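Long-range contacts in cellulose-binding protein (PDB 2YHG), which is a nucleoside hydrolase-related protein associated with carbohydrate metabolism that may bind polysaccharide and hydrolyse N- or O-glycosyl compounds: residues A[273-278]-A[296-301]; A[387-392]-A[402-407]. All coordinates share one frame; numbering follows the deposited sequence.

Contact 1: residues A[273-278]-A[296-301]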
# COMPACT_ATOMS: atom_id res chain seq x y z
N SER A 273 9.53 8.19 -11.80
CA SER A 273 9.30 8.34 -13.23
C SER A 273 8.73 7.09 -13.78
O SER A 273 8.83 6.01 -13.17
CB SER A 273 10.59 8.67 -13.97
OG SER A 273 11.51 7.60 -13.84
N LYS A 274 8.11 7.22 -14.94
CA LYS A 274 7.79 6.07 -15.77
C LYS A 274 9.04 5.67 -16.55
O LYS A 274 9.80 6.52 -17.00
CB LYS A 274 6.70 6.40 -16.78
CG LYS A 274 5.39 6.82 -16.18
CD LYS A 274 4.34 7.06 -17.23
CE LYS A 274 3.16 7.86 -16.71
NZ LYS A 274 2.34 8.35 -17.82
N GLN A 275 9.22 4.37 -16.70
CA GLN A 275 10.26 3.82 -17.53
C GLN A 275 9.67 3.02 -18.66
O GLN A 275 8.54 2.51 -18.55
CB GLN A 275 11.23 2.93 -16.72
CG GLN A 275 11.89 3.65 -15.56
CD GLN A 275 12.96 2.82 -14.92
OE1 GLN A 275 13.43 1.83 -15.51
NE2 GLN A 275 13.38 3.21 -13.72
N ALA A 276 10.42 2.88 -19.75
CA ALA A 276 9.99 2.13 -20.91
C ALA A 276 10.37 0.66 -20.79
O ALA A 276 11.48 0.30 -20.37
CB ALA A 276 10.63 2.70 -22.19
N GLY A 277 9.46 -0.22 -21.19
CA GLY A 277 9.77 -1.61 -21.36
C GLY A 277 10.14 -2.35 -20.10
O GLY A 277 10.90 -3.32 -20.14
N VAL A 278 9.55 -1.98 -18.97
CA VAL A 278 9.85 -2.63 -17.68
C VAL A 278 9.42 -4.10 -17.80
O VAL A 278 8.23 -4.39 -17.98
CB VAL A 278 9.15 -1.95 -16.51
CG1 VAL A 278 9.48 -2.67 -15.22
CG2 VAL A 278 9.58 -0.50 -16.38
N MET A 296 5.60 2.29 -17.52
CA MET A 296 5.11 1.95 -16.21
C MET A 296 5.91 2.72 -15.20
O MET A 296 7.12 2.86 -15.35
CB MET A 296 5.26 0.43 -15.90
CG MET A 296 4.44 -0.44 -16.83
SD MET A 296 4.88 -2.18 -16.60
CE MET A 296 3.60 -2.94 -17.60
N TYR A 297 5.27 3.20 -14.13
CA TYR A 297 6.01 3.71 -13.00
C TYR A 297 6.78 2.56 -12.36
O TYR A 297 6.25 1.47 -12.19
CB TYR A 297 5.09 4.35 -11.98
CG TYR A 297 4.56 5.68 -12.41
CD1 TYR A 297 5.34 6.81 -12.43
CD2 TYR A 297 3.24 5.82 -12.84
CE1 TYR A 297 4.82 8.05 -12.82
CE2 TYR A 297 2.73 7.04 -13.25
CZ TYR A 297 3.52 8.15 -13.24
OH TYR A 297 3.02 9.37 -13.66
N THR A 298 8.02 2.82 -11.95
CA THR A 298 8.80 1.83 -11.26
C THR A 298 9.86 2.59 -10.45
O THR A 298 10.04 3.79 -10.62
CB THR A 298 9.39 0.79 -12.24
OG1 THR A 298 9.88 -0.35 -11.52
CG2 THR A 298 10.50 1.40 -13.10
N GLU A 299 10.54 1.91 -9.56
CA GLU A 299 11.54 2.55 -8.73
C GLU A 299 12.72 3.00 -9.56
O GLU A 299 13.07 2.40 -10.59
CB GLU A 299 12.03 1.58 -7.64
CG GLU A 299 10.94 0.99 -6.76
CD GLU A 299 10.43 -0.36 -7.24
OE1 GLU A 299 10.48 -0.68 -8.45
OE2 GLU A 299 9.96 -1.16 -6.38
N ASN A 300 13.42 4.00 -9.06
CA ASN A 300 14.75 4.30 -9.52
C ASN A 300 15.62 4.38 -8.28
O ASN A 300 16.04 5.43 -7.84
CB ASN A 300 14.80 5.57 -10.35
CG ASN A 300 16.07 5.69 -11.14
OD1 ASN A 300 16.96 4.86 -11.03
ND2 ASN A 300 16.19 6.76 -11.92
N GLY A 301 15.81 3.23 -7.66
CA GLY A 301 16.40 3.13 -6.33
C GLY A 301 15.49 2.43 -5.34
O GLY A 301 14.33 2.81 -5.16
O HOH W 1 11.84 5.25 -12.28
O HOH W 2 13.93 8.76 -12.50
O HOH W 3 15.49 1.73 -12.34

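Contact 2: residues A[387-392]-A[402-407]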
# COMPACT_ATOMS: atom_id res chain seq x y z
N GLY A 387 17.62 21.95 -4.02
CA GLY A 387 18.61 22.28 -3.01
C GLY A 387 18.29 21.71 -1.64
O GLY A 387 17.42 20.85 -1.47
N SER A 388 19.11 22.11 -0.69
CA SER A 388 18.98 21.69 0.70
C SER A 388 18.09 22.69 1.45
O SER A 388 17.95 23.86 1.05
CB SER A 388 20.34 21.59 1.38
OG SER A 388 21.00 22.84 1.37
N VAL A 389 17.48 22.19 2.52
CA VAL A 389 16.54 22.96 3.30
C VAL A 389 16.86 22.77 4.76
O VAL A 389 16.82 21.65 5.25
CB VAL A 389 15.07 22.53 3.01
CG1 VAL A 389 14.09 23.27 3.95
CG2 VAL A 389 14.71 22.77 1.57
N SER A 390 17.15 23.86 5.44
CA SER A 390 17.44 23.83 6.87
C SER A 390 16.19 23.81 7.72
O SER A 390 15.24 24.58 7.48
CB SER A 390 18.29 25.05 7.22
OG SER A 390 19.48 25.05 6.48
N ILE A 391 16.21 22.96 8.74
CA ILE A 391 15.15 22.88 9.72
C ILE A 391 15.76 23.08 11.09
O ILE A 391 16.60 22.29 11.52
CB ILE A 391 14.41 21.50 9.69
CG1 ILE A 391 13.93 21.15 8.29
CG2 ILE A 391 13.29 21.50 10.73
CD1 ILE A 391 13.41 19.74 8.18
N SER A 392 15.37 24.15 11.77
CA SER A 392 15.80 24.37 13.13
C SER A 392 14.95 23.59 14.13
O SER A 392 13.75 23.39 13.89
CB SER A 392 15.74 25.86 13.44
OG SER A 392 16.52 26.62 12.50
N GLN A 402 13.35 26.88 7.10
CA GLN A 402 13.79 28.02 6.32
C GLN A 402 13.53 27.74 4.85
O GLN A 402 14.18 26.86 4.27
CB GLN A 402 15.27 28.27 6.59
CG GLN A 402 15.51 28.84 7.94
CD GLN A 402 16.92 29.31 8.12
OE1 GLN A 402 17.80 28.50 8.39
NE2 GLN A 402 17.19 30.57 7.79
N ILE A 403 12.61 28.46 4.24
CA ILE A 403 12.30 28.29 2.83
C ILE A 403 13.30 29.10 2.03
O ILE A 403 13.36 30.32 2.15
CB ILE A 403 10.89 28.79 2.51
CG1 ILE A 403 9.84 28.17 3.41
CG2 ILE A 403 10.59 28.59 1.02
CD1 ILE A 403 9.74 26.66 3.32
N PRO A 404 14.15 28.46 1.22
CA PRO A 404 15.20 29.23 0.52
C PRO A 404 14.62 30.32 -0.35
O PRO A 404 13.59 30.16 -1.00
CB PRO A 404 15.92 28.15 -0.30
CG PRO A 404 15.75 26.91 0.55
CD PRO A 404 14.31 27.00 1.01
N SER A 405 15.40 31.40 -0.50
CA SER A 405 15.04 32.47 -1.39
C SER A 405 14.94 32.06 -2.84
O SER A 405 14.19 32.65 -3.60
CB SER A 405 16.03 33.62 -1.26
OG SER A 405 15.97 34.20 0.03
N ASN A 406 15.64 30.97 -3.20
CA ASN A 406 15.69 30.50 -4.58
C ASN A 406 14.70 29.37 -4.85
O ASN A 406 14.75 28.75 -5.90
CB ASN A 406 17.11 30.07 -4.99
CG ASN A 406 17.60 28.85 -4.27
OD1 ASN A 406 16.82 28.18 -3.59
ND2 ASN A 406 18.87 28.47 -4.50
N ALA A 407 13.74 29.14 -3.95
CA ALA A 407 12.81 28.01 -4.06
C ALA A 407 11.51 28.31 -4.81
O ALA A 407 10.64 27.45 -4.90
CB ALA A 407 12.52 27.42 -2.70
O HOH W 4 16.88 26.35 4.01

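Contact 1: residues A[273-278]-A[296-301]
K274 and Y297 both turn their CG atoms anti to the carbonyl carbon (chi1 -61° and -74°), and the lysine then runs on extended, which carries its methylenes over the tyrosine ring. K274 CG stands 3.6 Å from the centroid of the Y297 ring, almost on the ring normal, a CH-pi contact; further out, K274 CE lies 3.4 Å from Y297 OH. Behind this pair the backbones meet as an antiparallel hydrogen-bonded pair, Q275 N to M296 O at 2.9 Å and M296 N to Q275 O at 3.1 Å. On the sheet face that carries Q275 and M296, the extended glutamine crosses T298 at about a right angle, its amide carbon CD 3.4 Å from the methyl CG2. T298 OG1 bonds the carbonyl of R206 in strand 203-207, the last strand of the parallel sheet, to which Y297 also bonds through its backbone (Y204 and R206). Water continues the junction: one molecule accepts from Q275 NE2 (2.9 Å), donates to T298 O and bonds S273 OG, while another joins Q275 NE2 to E299 O. The two-stranded antiparallel pair is thus tied by two direct backbone bonds, and hydration takes over where the strands diverge, with the glutamine amide serving two waters.

Contact 2: residues A[387-392]-A[402-407]
Q402 N donates to S390 O at 3.0 Å in a nearly straight bond (171° at the hydrogen), the one direct hydrogen bond between 387-392 and 402-407. On the other side of the same residue pair a water joins the backbones: it accepts from S390 N at 2.9 Å and donates to Q402 O at 2.8 Å. The side chains add light packing. V389 holds CG1 anti to its backbone N (chi1 175°), and this methyl comes to 3.6 Å from Q402 O, while its other branch, CG2, faces P404 CD at 4.3 Å. Q402 OE1 lies 3.7 Å from S390 CB, and P404 CG comes to 3.8 Å from S388 O. Behind these residues, P404 touches Y385, a ligand of a bound magnesium ion. P404 begins a type I beta turn closed by A407 N to P404 O, and N406 OD1 of that turn bonds the hydroxyl of Y385. S390 and Q402 continue the antiparallel pairing of 391-392 with 398-402, in which S392 bonds N400, with water replacing one of the two bonds. The arrangement belongs to the C-terminal beta domain, where V389 and P404 pack on I412 of strand 411-420 in the other sheet.

The two contacts illustrate how antiparallel pairing is finished differently according to its place. Contact 1 is partly buried and joins two strands anchored on strand 203-207 of the parallel sheet in the nucleoside hydrolase-like part; contact 2 lies on the surface of the C-terminal beta domain, where a short outer strand separates from its neighbour. They share no element: their nearest atoms are about 17 Å apart, and contact 1 closes before contact 2 opens along the chain. Both use water where the chains diverge, yet contact 1 buries more than twice the surface. Contact 2 has one direct backbone bond, a water bridge and a little valine-proline packing, against two direct bonds and a CH-pi contact in contact 1.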